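PDB 1TUA: K Homology domain-containing protein from Aeropyrum pernix, which is of unknown function but, with two KH-like modules in one chain, probably binds RNA. Local coordinates for residues Asp143-Met148 with Arg175-Arg180; Gln87-Val92 with Glu137-Gly142; Lys3-Val8 with Met45-Pro50; Ala64-Ala69 with Lys78-Leu83. One frame throughout, in Å; residues are numbered along the deposited sequence.

Contact 1: Asp143-Met148 with Arg175-Arg180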
loop_
_atom_site.group_PDB
_atom_site.type_symbol
_atom_site.label_atom_id
_atom_site.label_comp_id
_atom_site.label_asym_id
_atom_site.label_seq_id
_atom_site.Cartn_x
_atom_site.Cartn_y
_atom_site.Cartn_z
ATOM N N ASP A 143 5.998 -7.616 0.225
ATOM C CA ASP A 143 6.823 -7.903 1.396
ATOM C C ASP A 143 7.871 -6.800 1.487
ATOM O O ASP A 143 8.093 -6.064 0.523
ATOM C CB ASP A 143 7.464 -9.314 1.356
ATOM C CG ASP A 143 8.388 -9.530 0.178
ATOM O OD1 ASP A 143 9.308 -8.717 -0.034
ATOM O OD2 ASP A 143 8.203 -10.540 -0.533
ATOM N N TYR A 144 8.500 -6.674 2.648
ATOM C CA TYR A 144 9.475 -5.618 2.882
ATOM C C TYR A 144 10.453 -5.267 1.764
ATOM O O TYR A 144 10.478 -4.131 1.297
ATOM C CB TYR A 144 10.282 -5.906 4.150
ATOM C CG TYR A 144 11.205 -4.765 4.493
ATOM C CD1 TYR A 144 10.698 -3.547 4.940
ATOM C CD2 TYR A 144 12.580 -4.875 4.299
ATOM C CE1 TYR A 144 11.535 -2.463 5.182
ATOM C CE2 TYR A 144 13.428 -3.796 4.538
ATOM C CZ TYR A 144 12.900 -2.595 4.977
ATOM O OH TYR A 144 13.732 -1.523 5.201
ATOM N N GLU A 145 11.272 -6.226 1.348
ATOM C CA GLU A 145 12.256 -5.956 0.307
ATOM C C GLU A 145 11.675 -5.587 -1.054
ATOM O O GLU A 145 12.175 -4.677 -1.720
ATOM C CB GLU A 145 13.182 -7.150 0.154
ATOM C CG GLU A 145 13.989 -7.425 1.384
ATOM C CD GLU A 145 15.067 -8.431 1.114
ATOM O OE1 GLU A 145 14.729 -9.605 0.847
ATOM O OE2 GLU A 145 16.252 -8.042 1.148
ATOM N N ARG A 146 10.633 -6.295 -1.475
ATOM C CA ARG A 146 10.003 -6.007 -2.757
ATOM C C ARG A 146 9.300 -4.647 -2.741
ATOM O O ARG A 146 9.385 -3.889 -3.709
ATOM C CB ARG A 146 9.022 -7.122 -3.124
ATOM C CG ARG A 146 9.727 -8.426 -3.472
ATOM C CD ARG A 146 8.749 -9.556 -3.736
ATOM N NE ARG A 146 9.439 -10.719 -4.292
ATOM C CZ ARG A 146 10.340 -11.442 -3.635
ATOM N NH1 ARG A 146 10.662 -11.134 -2.386
ATOM N NH2 ARG A 146 10.935 -12.463 -4.238
ATOM N N ALA A 147 8.616 -4.331 -1.645
ATOM C CA ALA A 147 7.941 -3.038 -1.537
ATOM C C ALA A 147 8.981 -1.906 -1.543
ATOM O O ALA A 147 8.766 -0.853 -2.149
ATOM C CB ALA A 147 7.100 -2.983 -0.259
ATOM N N MET A 148 10.109 -2.121 -0.869
ATOM C CA MET A 148 11.148 -1.100 -0.834
ATOM C C MET A 148 11.808 -0.957 -2.210
ATOM O O MET A 148 12.210 0.146 -2.598
ATOM C CB MET A 148 12.193 -1.422 0.244
ATOM C CG MET A 148 11.675 -1.260 1.690
ATOM S SD MET A 148 10.855 0.351 2.021
ATOM C CE MET A 148 12.242 1.445 1.900
ATOM N N ARG A 175 16.922 -9.354 -8.856
ATOM C CA ARG A 175 17.625 -10.600 -9.119
ATOM C C ARG A 175 18.423 -10.957 -7.855
ATOM O O ARG A 175 18.543 -12.123 -7.481
ATOM C CB ARG A 175 18.549 -10.449 -10.337
ATOM C CG ARG A 175 19.152 -11.773 -10.792
ATOM C CD ARG A 175 19.965 -11.669 -12.071
ATOM N NE ARG A 175 20.866 -12.813 -12.155
ATOM C CZ ARG A 175 21.856 -12.940 -13.033
ATOM N NH1 ARG A 175 22.087 -11.987 -13.931
ATOM N NH2 ARG A 175 22.641 -14.010 -12.990
ATOM N N GLU A 176 18.934 -9.935 -7.179
ATOM C CA GLU A 176 19.704 -10.112 -5.951
ATOM C C GLU A 176 18.819 -10.673 -4.829
ATOM O O GLU A 176 19.217 -11.583 -4.097
ATOM C CB GLU A 176 20.284 -8.761 -5.526
ATOM C CG GLU A 176 21.138 -8.789 -4.277
ATOM C CD GLU A 176 21.349 -7.390 -3.705
ATOM O OE1 GLU A 176 21.724 -6.478 -4.483
ATOM O OE2 GLU A 176 21.137 -7.203 -2.480
ATOM N N ILE A 177 17.618 -10.117 -4.699
ATOM C CA ILE A 177 16.668 -10.550 -3.676
ATOM C C ILE A 177 16.244 -12.005 -3.891
ATOM O O ILE A 177 16.266 -12.820 -2.962
ATOM C CB ILE A 177 15.408 -9.635 -3.687
ATOM C CG1 ILE A 177 15.799 -8.227 -3.233
ATOM C CG2 ILE A 177 14.317 -10.208 -2.788
ATOM C CD1 ILE A 177 14.706 -7.199 -3.409
ATOM N N LYS A 178 15.870 -12.330 -5.123
ATOM C CA LYS A 178 15.431 -13.677 -5.443
ATOM C C LYS A 178 16.577 -14.679 -5.388
ATOM O O LYS A 178 16.388 -15.818 -4.970
ATOM C CB LYS A 178 14.775 -13.707 -6.822
ATOM C CG LYS A 178 13.467 -12.948 -6.898
ATOM C CD LYS A 178 12.818 -13.173 -8.246
ATOM C CE LYS A 178 11.464 -12.516 -8.323
ATOM N NZ LYS A 178 10.829 -12.787 -9.644
ATOM N N ARG A 179 17.765 -14.263 -5.814
ATOM C CA ARG A 179 18.909 -15.164 -5.769
ATOM C C ARG A 179 19.165 -15.560 -4.319
ATOM O O ARG A 179 19.329 -16.740 -4.006
ATOM C CB ARG A 179 20.154 -14.490 -6.357
ATOM C CG ARG A 179 21.405 -15.369 -6.332
ATOM C CD ARG A 179 22.399 -14.959 -7.413
ATOM N NE ARG A 179 23.591 -15.804 -7.422
ATOM C CZ ARG A 179 24.548 -15.756 -6.500
ATOM N NH1 ARG A 179 24.455 -14.896 -5.488
ATOM N NH2 ARG A 179 25.597 -16.570 -6.584
ATOM N N ARG A 180 19.177 -14.568 -3.436
ATOM C CA ARG A 180 19.411 -14.801 -2.016
ATOM C C ARG A 180 18.353 -15.734 -1.443
ATOM O O ARG A 180 18.658 -16.620 -0.644
ATOM C CB ARG A 180 19.387 -13.474 -1.265
ATOM C CG ARG A 180 19.953 -13.540 0.133
ATOM C CD ARG A 180 19.892 -12.178 0.804
ATOM N NE ARG A 180 20.292 -11.108 -0.108
ATOM C CZ ARG A 180 19.451 -10.217 -0.635
ATOM N NH1 ARG A 180 18.156 -10.262 -0.337
ATOM N NH2 ARG A 180 19.900 -9.288 -1.473
HETATM O O HOH W 1 16.173 -12.213 -0.454
#

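Contact 2: Gln87-Val92 with Glu137-Gly142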
loop_
_atom_site.group_PDB
_atom_site.type_symbol
_atom_site.label_atom_id
_atom_site.label_comp_id
_atom_site.label_asym_id
_atom_site.label_seq_id
_atom_site.Cartn_x
_atom_site.Cartn_y
_atom_site.Cartn_z
ATOM N N GLN A 87 3.257 -9.079 4.393
ATOM C CA GLN A 87 2.890 -8.010 3.462
ATOM C C GLN A 87 2.805 -6.687 4.223
ATOM O O GLN A 87 2.242 -6.629 5.312
ATOM C CB GLN A 87 1.540 -8.307 2.792
ATOM C CG GLN A 87 1.482 -9.626 2.046
ATOM C CD GLN A 87 2.578 -9.740 1.015
ATOM O OE1 GLN A 87 2.605 -9.000 0.027
ATOM N NE2 GLN A 87 3.506 -10.663 1.242
ATOM N N ILE A 88 3.378 -5.629 3.656
ATOM C CA ILE A 88 3.346 -4.314 4.283
ATOM C C ILE A 88 2.897 -3.239 3.286
ATOM O O ILE A 88 2.833 -3.464 2.077
ATOM C CB ILE A 88 4.736 -3.900 4.843
ATOM C CG1 ILE A 88 5.730 -3.725 3.694
ATOM C CG2 ILE A 88 5.237 -4.945 5.832
ATOM C CD1 ILE A 88 7.024 -3.074 4.101
ATOM N N LEU A 89 2.594 -2.066 3.817
ATOM C CA LEU A 89 2.161 -0.944 3.006
ATOM C C LEU A 89 3.224 0.145 3.059
ATOM O O LEU A 89 3.609 0.593 4.138
ATOM C CB LEU A 89 0.840 -0.395 3.543
ATOM C CG LEU A 89 0.311 0.903 2.927
ATOM C CD1 LEU A 89 -0.045 0.684 1.460
ATOM C CD2 LEU A 89 -0.916 1.355 3.715
ATOM N N VAL A 90 3.704 0.552 1.889
ATOM C CA VAL A 90 4.702 1.609 1.790
ATOM C C VAL A 90 4.101 2.692 0.922
ATOM O O VAL A 90 3.433 2.396 -0.068
ATOM C CB VAL A 90 5.993 1.106 1.147
ATOM C CG1 VAL A 90 6.925 2.281 0.866
ATOM C CG2 VAL A 90 6.659 0.105 2.074
ATOM N N VAL A 91 4.330 3.948 1.290
ATOM C CA VAL A 91 3.769 5.055 0.526
ATOM C C VAL A 91 4.816 6.061 0.096
ATOM O O VAL A 91 5.709 6.411 0.867
ATOM C CB VAL A 91 2.693 5.807 1.344
ATOM C CG1 VAL A 91 2.143 6.977 0.536
ATOM C CG2 VAL A 91 1.571 4.858 1.733
ATOM N N VAL A 92 4.703 6.513 -1.149
ATOM C CA VAL A 92 5.597 7.527 -1.688
ATOM C C VAL A 92 4.751 8.785 -1.862
ATOM O O VAL A 92 3.808 8.803 -2.653
ATOM C CB VAL A 92 6.172 7.111 -3.056
ATOM C CG1 VAL A 92 6.959 8.259 -3.664
ATOM C CG2 VAL A 92 7.077 5.902 -2.885
ATOM N N GLU A 137 -0.175 10.524 -3.875
ATOM C CA GLU A 137 0.488 9.467 -3.109
ATOM C C GLU A 137 0.501 8.162 -3.893
ATOM O O GLU A 137 -0.527 7.760 -4.437
ATOM C CB GLU A 137 -0.237 9.243 -1.780
ATOM C CG GLU A 137 -0.064 10.379 -0.790
ATOM C CD GLU A 137 -1.196 10.459 0.215
ATOM O OE1 GLU A 137 -2.371 10.577 -0.211
ATOM O OE2 GLU A 137 -0.913 10.413 1.432
ATOM N N VAL A 138 1.661 7.516 -3.975
ATOM C CA VAL A 138 1.754 6.224 -4.653
ATOM C C VAL A 138 1.901 5.177 -3.556
ATOM O O VAL A 138 2.914 5.136 -2.855
ATOM C CB VAL A 138 2.955 6.136 -5.585
ATOM C CG1 VAL A 138 2.977 4.773 -6.260
ATOM C CG2 VAL A 138 2.877 7.243 -6.623
ATOM N N ALA A 139 0.870 4.353 -3.393
ATOM C CA ALA A 139 0.853 3.319 -2.361
ATOM C C ALA A 139 1.318 1.981 -2.930
ATOM O O ALA A 139 0.957 1.611 -4.051
ATOM C CB ALA A 139 -0.555 3.191 -1.783
ATOM N N ILE A 140 2.096 1.252 -2.135
ATOM C CA ILE A 140 2.659 -0.027 -2.548
ATOM C C ILE A 140 2.423 -1.107 -1.500
ATOM O O ILE A 140 2.649 -0.882 -0.316
ATOM C CB ILE A 140 4.189 0.106 -2.733
ATOM C CG1 ILE A 140 4.500 1.239 -3.714
ATOM C CG2 ILE A 140 4.787 -1.222 -3.186
ATOM C CD1 ILE A 140 5.936 1.754 -3.620
ATOM N N ILE A 141 1.989 -2.280 -1.946
ATOM C CA ILE A 141 1.765 -3.412 -1.051
ATOM C C ILE A 141 2.624 -4.584 -1.508
ATOM O O ILE A 141 2.553 -4.992 -2.669
ATOM C CB ILE A 141 0.287 -3.879 -1.057
ATOM C CG1 ILE A 141 -0.631 -2.761 -0.535
ATOM C CG2 ILE A 141 0.149 -5.136 -0.198
ATOM C CD1 ILE A 141 -2.109 -3.010 -0.774
ATOM N N GLY A 142 3.430 -5.120 -0.594
ATOM C CA GLY A 142 4.284 -6.261 -0.908
ATOM C C GLY A 142 5.121 -6.613 0.310
ATOM O O GLY A 142 4.959 -5.977 1.352
#

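Contact 3: Lys3-Val8 with Met45-Pro50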
loop_
_atom_site.group_PDB
_atom_site.type_symbol
_atom_site.label_atom_id
_atom_site.label_comp_id
_atom_site.label_asym_id
_atom_site.label_seq_id
_atom_site.Cartn_x
_atom_site.Cartn_y
_atom_site.Cartn_z
ATOM N N LYS A 3 -8.269 0.285 26.111
ATOM C CA LYS A 3 -7.923 -0.815 25.215
ATOM C C LYS A 3 -7.156 -0.222 24.044
ATOM O O LYS A 3 -7.146 0.999 23.855
ATOM C CB LYS A 3 -9.187 -1.516 24.709
ATOM C CG LYS A 3 -10.078 -0.651 23.837
ATOM C CD LYS A 3 -11.358 -1.380 23.431
ATOM C CE LYS A 3 -12.244 -1.653 24.628
ATOM N NZ LYS A 3 -13.568 -2.202 24.215
ATOM N N PRO A 4 -6.470 -1.069 23.263
ATOM C CA PRO A 4 -5.734 -0.519 22.123
ATOM C C PRO A 4 -6.766 0.017 21.139
ATOM O O PRO A 4 -7.799 -0.612 20.901
ATOM C CB PRO A 4 -4.989 -1.730 21.564
ATOM C CG PRO A 4 -4.824 -2.629 22.774
ATOM C CD PRO A 4 -6.164 -2.498 23.457
ATOM N N ARG A 5 -6.503 1.197 20.599
ATOM C CA ARG A 5 -7.399 1.807 19.630
ATOM C C ARG A 5 -6.525 2.494 18.604
ATOM O O ARG A 5 -5.635 3.265 18.960
ATOM C CB ARG A 5 -8.308 2.855 20.289
ATOM C CG ARG A 5 -9.304 2.299 21.275
ATOM C CD ARG A 5 -10.303 3.377 21.704
ATOM N NE ARG A 5 -11.358 2.828 22.554
ATOM C CZ ARG A 5 -11.243 2.631 23.864
ATOM N NH1 ARG A 5 -10.114 2.946 24.494
ATOM N NH2 ARG A 5 -12.254 2.104 24.542
ATOM N N ILE A 6 -6.765 2.197 17.333
ATOM C CA ILE A 6 -6.001 2.828 16.272
ATOM C C ILE A 6 -6.948 3.693 15.447
ATOM O O ILE A 6 -7.891 3.195 14.827
ATOM C CB ILE A 6 -5.314 1.780 15.363
ATOM C CG1 ILE A 6 -4.341 0.938 16.199
ATOM C CG2 ILE A 6 -4.572 2.478 14.223
ATOM C CD1 ILE A 6 -3.526 -0.068 15.399
ATOM N N TYR A 7 -6.704 4.998 15.474
ATOM C CA TYR A 7 -7.507 5.949 14.722
ATOM C C TYR A 7 -6.900 6.095 13.336
ATOM O O TYR A 7 -5.699 6.320 13.192
ATOM C CB TYR A 7 -7.509 7.306 15.428
ATOM C CG TYR A 7 -8.308 7.316 16.703
ATOM C CD1 TYR A 7 -9.548 7.949 16.762
ATOM C CD2 TYR A 7 -7.837 6.676 17.849
ATOM C CE1 TYR A 7 -10.305 7.947 17.933
ATOM C CE2 TYR A 7 -8.590 6.665 19.029
ATOM C CZ TYR A 7 -9.823 7.304 19.060
ATOM O OH TYR A 7 -10.575 7.300 20.212
ATOM N N VAL A 8 -7.730 5.956 12.314
ATOM C CA VAL A 8 -7.256 6.084 10.947
ATOM C C VAL A 8 -8.060 7.164 10.227
ATOM O O VAL A 8 -9.273 7.029 10.044
ATOM C CB VAL A 8 -7.413 4.750 10.180
ATOM C CG1 VAL A 8 -6.873 4.893 8.762
ATOM C CG2 VAL A 8 -6.696 3.641 10.923
ATOM N N MET A 45 -13.237 9.704 10.075
ATOM C CA MET A 45 -12.241 9.050 10.904
ATOM C C MET A 45 -12.768 7.657 11.230
ATOM O O MET A 45 -13.964 7.464 11.455
ATOM C CB MET A 45 -12.051 9.857 12.191
ATOM C CG MET A 45 -11.049 9.300 13.179
ATOM S SD MET A 45 -9.342 9.528 12.661
ATOM C CE MET A 45 -9.081 11.266 13.109
ATOM N N VAL A 46 -11.871 6.681 11.235
ATOM C CA VAL A 46 -12.244 5.312 11.542
ATOM C C VAL A 46 -11.465 4.883 12.786
ATOM O O VAL A 46 -10.310 5.267 12.962
ATOM C CB VAL A 46 -11.914 4.397 10.334
ATOM C CG1 VAL A 46 -12.014 2.928 10.725
ATOM C CG2 VAL A 46 -12.876 4.719 9.176
ATOM N N ILE A 47 -12.108 4.131 13.670
ATOM C CA ILE A 47 -11.436 3.654 14.874
ATOM C C ILE A 47 -11.443 2.129 14.853
ATOM O O ILE A 47 -12.495 1.507 14.710
ATOM C CB ILE A 47 -12.144 4.136 16.156
ATOM C CG1 ILE A 47 -12.307 5.656 16.113
ATOM C CG2 ILE A 47 -11.334 3.715 17.383
ATOM C CD1 ILE A 47 -13.086 6.223 17.276
ATOM N N VAL A 48 -10.262 1.536 14.988
ATOM C CA VAL A 48 -10.121 0.086 14.983
ATOM C C VAL A 48 -9.790 -0.383 16.399
ATOM O O VAL A 48 -8.852 0.116 17.015
ATOM C CB VAL A 48 -8.987 -0.363 14.028
ATOM C CG1 VAL A 48 -8.944 -1.878 13.953
ATOM C CG2 VAL A 48 -9.202 0.241 12.635
ATOM N N GLU A 49 -10.579 -1.325 16.912
ATOM C CA GLU A 49 -10.374 -1.867 18.250
ATOM C C GLU A 49 -10.456 -3.385 18.220
ATOM O O GLU A 49 -11.078 -3.964 17.336
ATOM C CB GLU A 49 -11.472 -1.406 19.208
ATOM C CG GLU A 49 -11.739 0.069 19.281
ATOM C CD GLU A 49 -12.941 0.345 20.165
ATOM O OE1 GLU A 49 -13.974 -0.332 19.971
ATOM O OE2 GLU A 49 -12.856 1.223 21.047
ATOM N N PRO A 50 -9.832 -4.050 19.201
ATOM C CA PRO A 50 -9.895 -5.513 19.233
ATOM C C PRO A 50 -11.259 -5.886 19.824
ATOM O O PRO A 50 -11.815 -5.124 20.621
ATOM C CB PRO A 50 -8.737 -5.886 20.157
ATOM C CG PRO A 50 -8.716 -4.739 21.135
ATOM C CD PRO A 50 -8.921 -3.531 20.239
HETATM O O HOH W 2 -14.616 0.771 23.172
HETATM O O HOH W 3 -13.920 -3.652 21.358
#

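Contact 4: Ala64-Ala69 with Lys78-Leu83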
loop_
_atom_site.group_PDB
_atom_site.type_symbol
_atom_site.label_atom_id
_atom_site.label_comp_id
_atom_site.label_asym_id
_atom_site.label_seq_id
_atom_site.Cartn_x
_atom_site.Cartn_y
_atom_site.Cartn_z
ATOM N N ALA A 64 -6.010 -1.995 10.545
ATOM C CA ALA A 64 -5.841 -0.556 10.343
ATOM C C ALA A 64 -5.097 -0.264 9.039
ATOM O O ALA A 64 -5.360 0.744 8.380
ATOM C CB ALA A 64 -5.091 0.050 11.521
ATOM N N GLU A 65 -4.172 -1.143 8.660
ATOM C CA GLU A 65 -3.422 -0.938 7.421
ATOM C C GLU A 65 -4.335 -1.125 6.218
ATOM O O GLU A 65 -4.209 -0.413 5.228
ATOM C CB GLU A 65 -2.231 -1.892 7.338
ATOM C CG GLU A 65 -1.127 -1.549 8.320
ATOM C CD GLU A 65 -0.494 -0.197 8.035
ATOM O OE1 GLU A 65 0.347 -0.104 7.118
ATOM O OE2 GLU A 65 -0.844 0.784 8.724
ATOM N N VAL A 66 -5.262 -2.070 6.304
ATOM C CA VAL A 66 -6.196 -2.286 5.202
ATOM C C VAL A 66 -7.019 -1.012 4.998
ATOM O O VAL A 66 -7.204 -0.551 3.870
ATOM C CB VAL A 66 -7.140 -3.466 5.488
ATOM C CG1 VAL A 66 -8.246 -3.517 4.443
ATOM C CG2 VAL A 66 -6.349 -4.763 5.492
ATOM N N VAL A 67 -7.510 -0.442 6.094
ATOM C CA VAL A 67 -8.293 0.792 6.012
ATOM C C VAL A 67 -7.465 1.915 5.382
ATOM O O VAL A 67 -7.948 2.648 4.520
ATOM C CB VAL A 67 -8.767 1.243 7.408
ATOM C CG1 VAL A 67 -9.359 2.653 7.327
ATOM C CG2 VAL A 67 -9.807 0.255 7.944
ATOM N N LYS A 68 -6.219 2.053 5.817
ATOM C CA LYS A 68 -5.352 3.092 5.277
ATOM C C LYS A 68 -5.133 2.876 3.783
ATOM O O LYS A 68 -5.164 3.828 3.006
ATOM C CB LYS A 68 -4.008 3.100 6.009
ATOM C CG LYS A 68 -3.031 4.137 5.471
ATOM C CD LYS A 68 -1.700 4.083 6.214
ATOM C CE LYS A 68 -0.703 5.102 5.653
ATOM N NZ LYS A 68 0.654 4.991 6.286
ATOM N N ALA A 69 -4.920 1.625 3.385
ATOM C CA ALA A 69 -4.699 1.291 1.977
ATOM C C ALA A 69 -5.911 1.647 1.100
ATOM O O ALA A 69 -5.753 2.125 -0.026
ATOM C CB ALA A 69 -4.357 -0.197 1.836
ATOM N N LYS A 78 -7.747 -5.491 -3.284
ATOM C CA LYS A 78 -6.288 -5.447 -3.301
ATOM C C LYS A 78 -5.753 -5.136 -1.906
ATOM O O LYS A 78 -4.756 -5.715 -1.472
ATOM C CB LYS A 78 -5.794 -4.402 -4.300
ATOM C CG LYS A 78 -5.946 -4.831 -5.749
ATOM C CD LYS A 78 -5.554 -3.711 -6.697
ATOM C CE LYS A 78 -5.495 -4.180 -8.149
ATOM N NZ LYS A 78 -4.406 -5.163 -8.358
ATOM N N ALA A 79 -6.423 -4.229 -1.201
ATOM C CA ALA A 79 -6.006 -3.848 0.151
ATOM C C ALA A 79 -5.979 -5.033 1.123
ATOM O O ALA A 79 -5.149 -5.069 2.028
ATOM C CB ALA A 79 -6.928 -2.752 0.692
ATOM N N PHE A 80 -6.883 -5.995 0.943
ATOM C CA PHE A 80 -6.939 -7.166 1.824
ATOM C C PHE A 80 -5.633 -7.955 1.846
ATOM O O PHE A 80 -5.391 -8.754 2.752
ATOM C CB PHE A 80 -8.084 -8.102 1.423
ATOM C CG PHE A 80 -9.454 -7.539 1.682
ATOM C CD1 PHE A 80 -9.692 -6.709 2.773
ATOM C CD2 PHE A 80 -10.525 -7.879 0.854
ATOM C CE1 PHE A 80 -10.979 -6.223 3.045
ATOM C CE2 PHE A 80 -11.816 -7.399 1.117
ATOM C CZ PHE A 80 -12.040 -6.569 2.218
ATOM N N ARG A 81 -4.791 -7.729 0.842
ATOM C CA ARG A 81 -3.504 -8.410 0.774
ATOM C C ARG A 81 -2.680 -8.091 2.018
ATOM O O ARG A 81 -1.834 -8.879 2.433
ATOM C CB ARG A 81 -2.744 -7.972 -0.483
ATOM C CG ARG A 81 -1.315 -8.506 -0.577
ATOM C CD ARG A 81 -0.703 -8.182 -1.929
ATOM N NE ARG A 81 0.707 -8.552 -1.988
ATOM C CZ ARG A 81 1.425 -8.579 -3.108
ATOM N NH1 ARG A 81 0.859 -8.258 -4.264
ATOM N NH2 ARG A 81 2.707 -8.923 -3.069
ATOM N N LEU A 82 -2.939 -6.930 2.611
ATOM C CA LEU A 82 -2.221 -6.499 3.802
ATOM C C LEU A 82 -2.521 -7.350 5.031
ATOM O O LEU A 82 -1.849 -7.222 6.057
ATOM C CB LEU A 82 -2.515 -5.017 4.081
ATOM C CG LEU A 82 -1.807 -4.073 3.093
ATOM C CD1 LEU A 82 -2.424 -2.687 3.139
ATOM C CD2 LEU A 82 -0.326 -4.016 3.420
ATOM N N LEU A 83 -3.524 -8.217 4.925
ATOM C CA LEU A 83 -3.878 -9.106 6.025
ATOM C C LEU A 83 -2.958 -10.318 5.991
ATOM O O LEU A 83 -2.882 -11.081 6.950
ATOM C CB LEU A 83 -5.334 -9.577 5.903
ATOM C CG LEU A 83 -6.430 -8.537 6.147
ATOM C CD1 LEU A 83 -7.782 -9.227 6.119
ATOM C CD2 LEU A 83 -6.218 -7.852 7.499
#

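Contact 1: Asp143-Met148 with Arg175-Arg180
This is a surface contact between antiparallel helices, where the first turn of helix 144-158 meets the second half of the long helix 163-188. The axes of the two segments run 170° apart and 10.9 Å from each other, a wide spacing that is filled by side chains. Ile177 is the buried centre: its CD1 lies 3.9 Å from Glu145 CB, and its CG2 touches both Glu145 OE1 (3.7 Å) and Arg146 NH1 (3.8 Å). Glu145 slides past it the other way, extended beyond CG, so that OE2 reaches Arg180 NH1 in a long salt bridge of 3.3 Å. Arg180 bends at chi3 and also pairs through NH2 with Glu176 OE2 at 2.6 Å, tying three charges into a network. A water lies within hydrogen-bonding reach of Glu145 OE1 and of Ile177 O. An alanine here in place of Glu145 would remove the carboxylate that bridges to Arg180 NH1 and would probably loosen the tie between the helices. Arg146 pairs with Glu181 through NH2 and with Asp143 OD2 through NH1. Asp143 is the N-cap residue of helix 144-158, its OD1 accepting from Arg146 N (169°). The whole is an antiparallel helix pair, one apolar residue flanked by a salt-bridge network.

Contact 2: Gln87-Val92 with Glu137-Gly142
Strands 87-93 and 137-141 are the edge and central strands of the three-stranded antiparallel sheet, order 1-3-2, of the type I KH fold in the second half of the chain. Three hydrogen-bonded pairs, Ile88 with Gly142, Val90 with Ile140 and Val92 with Val138, supply six backbone bonds; the tightest, Ile140 N to Val90 O, is 2.7 Å long and meets the oxygen almost along the C=O axis. Leu89, in a non-hydrogen-bonded pair with Ile141, shows how one side chain joins layers. Its CB meets Leu82 on one side and the Glu65 carboxylate of helix 57-72. CG is anti to the backbone N (chi1 172°), and from this branch point the two methyls part. CD1 leans across the central strand, 3.6 Å from Ile140 O, and touches both Ile141 CG1 (4.0 Å) and Ala139 CB (4.1 Å), while CD2 meets Lys68 of helix 57-72. Val90 and Val92 point to the other face and rest on helix 144-158, so the sheet is packed by helices on both sides. Ile88 holds CG1 in the crowded position between N and carbonyl carbon (chi1 65°), which brings CG1 to 3.3 Å from Gly142 O. At the strand end, Gln87 curls back at chi2 and sets OE1, which accepts from Arg81, 3.3 Å from Gly142 CA.

Contact 3: Lys3-Val8 with Met45-Pro50
Two hydrogen-bonded backbone pairs, Ile6 with Val48 and Val8 with Val46, join the start of the chain to the central strand of the first KH sheet, and two pairs of side chains lying alongside each other, each pointing the same way, line one face. Ile47 CG2 sits over the centre of one Tyr7 ring face, 4.3 Å from the centroid and 11° off the normal, a CH-pi contact, while Ile47 CD1 presses on Tyr7 CE1 at 3.3 Å. Next to it, Arg5 runs extended beside Glu49. Its NE meets the anti lone pair of Glu49 OE2 at 2.7 Å in a salt-bridging hydrogen bond bent to 137°, guanidinium and carboxylate planes 51° apart. Lys3 CG lies 3.4 Å above the guanidinium plane of Arg5. A leucine here in place of Arg5 would lose this bond and those from NH2 to a water and Ala1 O, and would probably loosen the N-terminal segment. On the other face Ile6 packs on Ala64 and Val8 on Val67 of helix 57-72, while strand 35-40 bonds to the far edge of strand 45-50.

Contact 4: Ala64-Ala69 with Lys78-Leu83
Helix 57-72, the last helix of the first KH-like βααββα module, here packs against the short helical link that leads to the second: helix 76-79 and the 3-10 turn 80-83. The contact is van der Waals packing, mostly between apolar side chains. The small Ala69 and Ala79 let the backbones come close, their CB atoms 3.8 Å apart; the nearest CA atoms, those of Val66 and Ala79, are 5.3 Å from each other. Val66 is the main wedge. With CG1 anti to its backbone N (chi1 170°), that methyl reaches Ala79 CB and lies 3.9 Å from Phe80 CD1, whereas CG2 turns to the end of the 3-10 turn, 3.7 Å from Leu83 CD2 and 4.1 Å from Leu82 CB. Val66 and Leu83 cross at about a right angle. Leu82 reaches the next turn of helix 57-72: its CD1 touches Ala69 CB at 3.4 Å, tighter than usual van der Waals contact, and stands 3.6 Å from Glu65 O, an oxygen already engaged by Ala69 N within the helix. Ile29 of helix 24-33 packs on both Val66 and Phe80, while Ala64 and Val67 of the same helix 57-72 lean on strand 6-9. Arg81 bonds through NE to Gln87 OE1 and through NH2 to the backbone oxygen of Asp128. The arrangement is that of a tandem KH protein, the closing helix of one type I KH-like module packed on the linker to the next.

How the contacts relate
The four contacts run across the layered alpha-beta sandwich in the order 3, 4, 2, 1. Contact 3 meets contact 4 through Val8 CG1 and Val67 CG1, 3.6 Å apart, and through Ile6 CG2 and Ala64 CB at 3.7 Å. Contact 4 then adjoins contact 2: Leu82 CD2 lies 3.3 Å from Ile88 C, and Arg81 NE to Gln87 OE1 is a probable hydrogen bond of 2.8 Å. On the far face of that sheet Ala147 CB rests 3.9 Å from Val90 CG2, joining contact 2 to contact 1. Contacts 1 and 3 stay apart, centres about 32 Å from each other, on opposite sides of the chain's centre. Contacts 2 and 3 are corresponding edge-to-centre strand pairs of the two KH sheets.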